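199aa long hypothetical Trp repressor binding protein (Sulfolobus tokodaii, PDB 2ZKI) is of unknown function but, as a flavodoxin-like relative of the NADPH-dependent FMN reductases, probably binds FMN and may act as an oxidoreductase. Local coordinates at residues Val63-Met68 against Thr96-Lys101; Asn103-Lys108 against Phe137-Val142. All coordinates share one frame; numbering follows the deposited sequence.

Contact 1: residues Val63-Met68 against Thr96-Lys101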
# COMPACT_ATOMS: atom_id res chain seq x y z
N VAL A 63 1.82 -11.06 25.53
CA VAL A 63 1.08 -11.98 24.68
C VAL A 63 1.84 -13.30 24.51
O VAL A 63 3.07 -13.31 24.44
CB VAL A 63 0.77 -11.35 23.30
CG1 VAL A 63 2.06 -11.06 22.52
CG2 VAL A 63 -0.17 -12.24 22.48
N THR A 64 1.10 -14.40 24.47
CA THR A 64 1.66 -15.71 24.18
C THR A 64 1.01 -16.24 22.89
O THR A 64 0.02 -15.69 22.42
CB THR A 64 1.43 -16.70 25.34
OG1 THR A 64 0.03 -16.81 25.62
CG2 THR A 64 2.16 -16.24 26.60
N LEU A 65 1.59 -17.30 22.33
CA LEU A 65 1.03 -17.94 21.14
C LEU A 65 -0.29 -18.66 21.42
O LEU A 65 -1.05 -18.96 20.49
CB LEU A 65 2.05 -18.88 20.49
CG LEU A 65 3.28 -18.25 19.82
CD1 LEU A 65 4.35 -19.31 19.58
CD2 LEU A 65 2.92 -17.54 18.52
N ASP A 66 -0.56 -18.94 22.69
CA ASP A 66 -1.85 -19.51 23.11
C ASP A 66 -2.97 -18.48 22.97
O ASP A 66 -4.11 -18.84 22.66
CB ASP A 66 -1.77 -20.00 24.56
CG ASP A 66 -0.99 -21.30 24.70
OD1 ASP A 66 -1.21 -22.23 23.89
OD2 ASP A 66 -0.15 -21.39 25.63
N ASP A 67 -2.64 -17.21 23.20
CA ASP A 67 -3.59 -16.10 23.07
C ASP A 67 -4.15 -15.96 21.65
O ASP A 67 -5.30 -15.56 21.47
CB ASP A 67 -2.94 -14.79 23.51
CG ASP A 67 -2.66 -14.73 25.00
OD1 ASP A 67 -1.68 -14.07 25.39
OD2 ASP A 67 -3.42 -15.34 25.79
N MET A 68 -3.33 -16.30 20.66
CA MET A 68 -3.74 -16.26 19.26
C MET A 68 -4.68 -17.42 18.92
O MET A 68 -5.60 -17.26 18.11
CB MET A 68 -2.51 -16.29 18.34
CG MET A 68 -1.45 -15.23 18.64
SD MET A 68 -1.94 -13.54 18.22
CE MET A 68 -1.85 -13.58 16.43
N THR A 96 4.89 -16.02 14.65
CA THR A 96 3.62 -16.74 14.43
C THR A 96 3.65 -17.64 13.18
O THR A 96 2.61 -17.97 12.62
CB THR A 96 2.41 -15.76 14.34
OG1 THR A 96 2.59 -14.87 13.23
CG2 THR A 96 2.25 -14.96 15.62
N ALA A 97 4.85 -18.03 12.76
CA ALA A 97 5.04 -18.87 11.57
C ALA A 97 4.40 -20.25 11.69
O ALA A 97 3.98 -20.83 10.69
CB ALA A 97 6.52 -18.99 11.23
N ILE A 98 4.34 -20.79 12.91
CA ILE A 98 3.70 -22.08 13.15
C ILE A 98 2.18 -21.99 13.04
O ILE A 98 1.53 -22.93 12.57
CB ILE A 98 4.10 -22.72 14.51
CG1 ILE A 98 3.92 -21.74 15.67
CG2 ILE A 98 5.54 -23.27 14.45
CD1 ILE A 98 3.88 -22.39 17.05
N LEU A 99 1.62 -20.86 13.46
CA LEU A 99 0.19 -20.62 13.35
C LEU A 99 -0.21 -20.47 11.88
O LEU A 99 -1.34 -20.79 11.50
CB LEU A 99 -0.21 -19.37 14.15
CG LEU A 99 0.17 -19.33 15.64
CD1 LEU A 99 -0.06 -17.95 16.21
CD2 LEU A 99 -0.56 -20.39 16.47
N TRP A 100 0.72 -19.98 11.07
CA TRP A 100 0.52 -19.82 9.64
C TRP A 100 0.48 -21.17 8.93
O TRP A 100 -0.36 -21.40 8.06
CB TRP A 100 1.60 -18.92 9.04
CG TRP A 100 1.48 -18.73 7.55
CD1 TRP A 100 0.59 -17.93 6.90
CD2 TRP A 100 2.29 -19.35 6.54
NE1 TRP A 100 0.79 -18.01 5.54
CE2 TRP A 100 1.82 -18.88 5.29
CE3 TRP A 100 3.36 -20.25 6.57
CZ2 TRP A 100 2.39 -19.28 4.08
CZ3 TRP A 100 3.92 -20.66 5.36
CH2 TRP A 100 3.43 -20.17 4.13
N LYS A 101 1.39 -22.07 9.31
CA LYS A 101 1.49 -23.39 8.69
C LYS A 101 0.37 -24.33 9.12
O LYS A 101 0.05 -25.29 8.41
CB LYS A 101 2.87 -24.01 8.97
CG LYS A 101 4.02 -23.27 8.29
CD LYS A 101 5.35 -23.48 8.99
CE LYS A 101 6.10 -24.67 8.42
NZ LYS A 101 7.41 -24.86 9.09
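L65 and L99 face each other with the same first torsion: in both, CG stands anti to the carbonyl carbon, beside the backbone N (chi1 -69° and -55°), and each leucine directs its CB toward the opposing segment. The fork of L65 then divides its work. Its CD2 branch meets L99 CD1 at 3.8 Å, the two side chains crossing obliquely, and the same methyl lies 3.9 Å from T96 CG2. Its other branch, CD1, approaches I98 CD1 at 4.0 Å, here at about a right angle. I98 is the more exposed partner, and only the far end of its side chain comes over to the leucine; a bound sulfate ion lies beside it.

On the more buried side, M68 crosses L99 at about a right angle, and the base of the methionine does the touching: L99 CD1 sits 3.6 Å from M68 CB and 3.9 Å from M68 CG. One methyl of L99 thus serves both L65 and M68. The methionine chain is bent at chi2 and chi3, and M68 also packs on F92 of helix 87-94.

No hydrogen bond joins the two segments. T96 offers L65 its methyl, whereas its OG1 is bonded to L93 O and Y133 OH. Within 63-68, T64 N donates to D67 OD1 at 2.9 Å from above the carboxylate plane, so the turn leading into helix 65-70 is braced by a side chain. F48 of a second subunit also packs on L65.

The arrangement is apolar helix-to-helix packing on one side of the parallel sheet, joining helix 65-70, which leads into strand 73-79, to helix 97-101, as expected of the three-layer alpha/beta/alpha flavodoxin-like fold.

Contact 2: residues Asn103-Lys108 against Phe137-Val142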
# COMPACT_ATOMS: atom_id res chain seq x y z
N ASN A 103 -2.77 -23.15 9.81
CA ASN A 103 -4.02 -22.47 9.43
C ASN A 103 -4.94 -22.14 10.61
O ASN A 103 -6.17 -22.19 10.48
CB ASN A 103 -4.78 -23.25 8.35
CG ASN A 103 -4.12 -23.16 6.99
OD1 ASN A 103 -2.91 -23.35 6.86
ND2 ASN A 103 -4.92 -22.88 5.97
N VAL A 104 -4.34 -21.79 11.75
CA VAL A 104 -5.07 -21.52 12.99
C VAL A 104 -5.94 -20.27 12.88
O VAL A 104 -7.08 -20.26 13.34
CB VAL A 104 -4.11 -21.38 14.19
CG1 VAL A 104 -4.87 -21.35 15.50
CG2 VAL A 104 -3.11 -22.52 14.19
N LEU A 105 -5.38 -19.22 12.27
CA LEU A 105 -6.05 -17.93 12.17
C LEU A 105 -6.87 -17.77 10.88
O LEU A 105 -7.53 -16.75 10.68
CB LEU A 105 -5.04 -16.79 12.29
CG LEU A 105 -3.99 -16.82 13.41
CD1 LEU A 105 -3.07 -15.62 13.31
CD2 LEU A 105 -4.63 -16.89 14.79
N TYR A 106 -6.84 -18.79 10.02
CA TYR A 106 -7.52 -18.71 8.73
C TYR A 106 -9.02 -18.45 8.88
O TYR A 106 -9.73 -19.20 9.56
CB TYR A 106 -7.28 -19.97 7.91
CG TYR A 106 -7.66 -19.81 6.45
CD1 TYR A 106 -6.69 -19.51 5.49
CD2 TYR A 106 -8.98 -19.95 6.03
CE1 TYR A 106 -7.03 -19.36 4.16
CE2 TYR A 106 -9.34 -19.80 4.70
CZ TYR A 106 -8.36 -19.50 3.77
OH TYR A 106 -8.70 -19.36 2.45
N GLY A 107 -9.50 -17.38 8.25
CA GLY A 107 -10.91 -17.03 8.26
C GLY A 107 -11.33 -16.11 9.39
O GLY A 107 -12.46 -15.61 9.40
N LYS A 108 -10.43 -15.88 10.34
CA LYS A 108 -10.71 -15.04 11.50
C LYS A 108 -10.65 -13.55 11.14
O LYS A 108 -9.81 -13.14 10.34
CB LYS A 108 -9.74 -15.34 12.66
CG LYS A 108 -9.65 -16.81 13.08
CD LYS A 108 -10.83 -17.26 13.93
CE LYS A 108 -10.72 -18.74 14.29
NZ LYS A 108 -9.50 -19.05 15.10
N PHE A 137 -2.19 -14.88 5.91
CA PHE A 137 -2.80 -15.80 6.87
C PHE A 137 -4.23 -16.18 6.49
O PHE A 137 -4.83 -17.05 7.12
CB PHE A 137 -2.78 -15.18 8.27
CG PHE A 137 -1.47 -15.33 8.99
CD1 PHE A 137 -0.36 -14.57 8.62
CD2 PHE A 137 -1.35 -16.22 10.05
CE1 PHE A 137 0.85 -14.70 9.29
CE2 PHE A 137 -0.14 -16.36 10.73
CZ PHE A 137 0.96 -15.60 10.35
N GLY A 138 -4.77 -15.51 5.48
CA GLY A 138 -6.15 -15.72 5.06
C GLY A 138 -7.17 -15.10 6.00
O GLY A 138 -8.36 -15.41 5.93
N MET A 139 -6.71 -14.21 6.88
CA MET A 139 -7.57 -13.51 7.82
C MET A 139 -8.37 -12.41 7.13
O MET A 139 -7.86 -11.74 6.23
CB MET A 139 -6.73 -12.89 8.94
CG MET A 139 -5.97 -13.91 9.77
SD MET A 139 -4.86 -13.15 10.96
CE MET A 139 -6.02 -12.54 12.17
N ILE A 140 -9.62 -12.22 7.55
CA ILE A 140 -10.48 -11.19 6.96
C ILE A 140 -10.37 -9.84 7.69
O ILE A 140 -10.43 -9.78 8.91
CB ILE A 140 -11.96 -11.65 6.83
CG1 ILE A 140 -12.51 -12.16 8.17
CG2 ILE A 140 -12.09 -12.73 5.75
CD1 ILE A 140 -14.02 -12.31 8.20
N ILE A 141 -10.20 -8.77 6.91
CA ILE A 141 -9.97 -7.43 7.45
C ILE A 141 -11.28 -6.71 7.76
O ILE A 141 -12.18 -6.67 6.93
CB ILE A 141 -9.13 -6.56 6.47
CG1 ILE A 141 -7.80 -7.26 6.14
CG2 ILE A 141 -8.87 -5.17 7.05
CD1 ILE A 141 -7.20 -6.85 4.82
N VAL A 142 -11.38 -6.15 8.96
CA VAL A 142 -12.56 -5.38 9.38
C VAL A 142 -12.22 -3.90 9.55
O VAL A 142 -11.65 -3.49 10.57
CB VAL A 142 -13.19 -5.96 10.68
CG1 VAL A 142 -14.38 -5.11 11.12
CG2 VAL A 142 -13.61 -7.41 10.48
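L105 and M139 meet where a type II beta turn, L105 to K108, packs against the segment entering strand 140-141, the outermost of this chain's flavodoxin-like sheet. Two backbone hydrogen bonds join the segments: G107 N donates to G138 O at 3.3 Å, and I140 N to K108 O at 2.9 Å. G107 takes a positive phi (91°) at the third position of the turn, where a side chain would be pressed against the preceding carbonyl O. I141 makes backbone hydrogen bonds to a third subunit.

The apolar contacts centre on L105. Its CD1 reaches F137 CD2 at 3.7 Å, the two side chains lying side by side and pointing the same way, and also touches M139 SD at 3.9 Å.

The Y106 ring, its CG anti to the backbone N (chi1 -165°), lies against the helix end, with G138 O over one face and G138 CA 3.9 Å from CE1. A CB on G138 would clash with this ring. The phenol OH bonds to I144 O of the third subunit, so an alanine here would probably leave that carbonyl without this donor and open a gap beside G138.

K108 NZ donates to V104 O at 3.2 Å, just ahead of the turn.

From the N terminus, the chain passes strands 6-11 and 34-39 before reaching 63-68. Contact 1 then closes a loop that holds strand 73-79 and helix 87-94. Contact 2 opens only after this loop is complete and closes a second one, holding strand 109-115 and helices 125-130 and 132-137. The two loops therefore follow in series, neither nesting nor crossing. Their centres lie 12 Å apart, and they touch: L99 O and V104 N probably share a hydrogen bond, M68 O packs on L105 CD2, and W100 CB on F137 CE2. Together they tie the helices 65-70 and 97-101 to the outermost strand of this chain's sheet, 140-141.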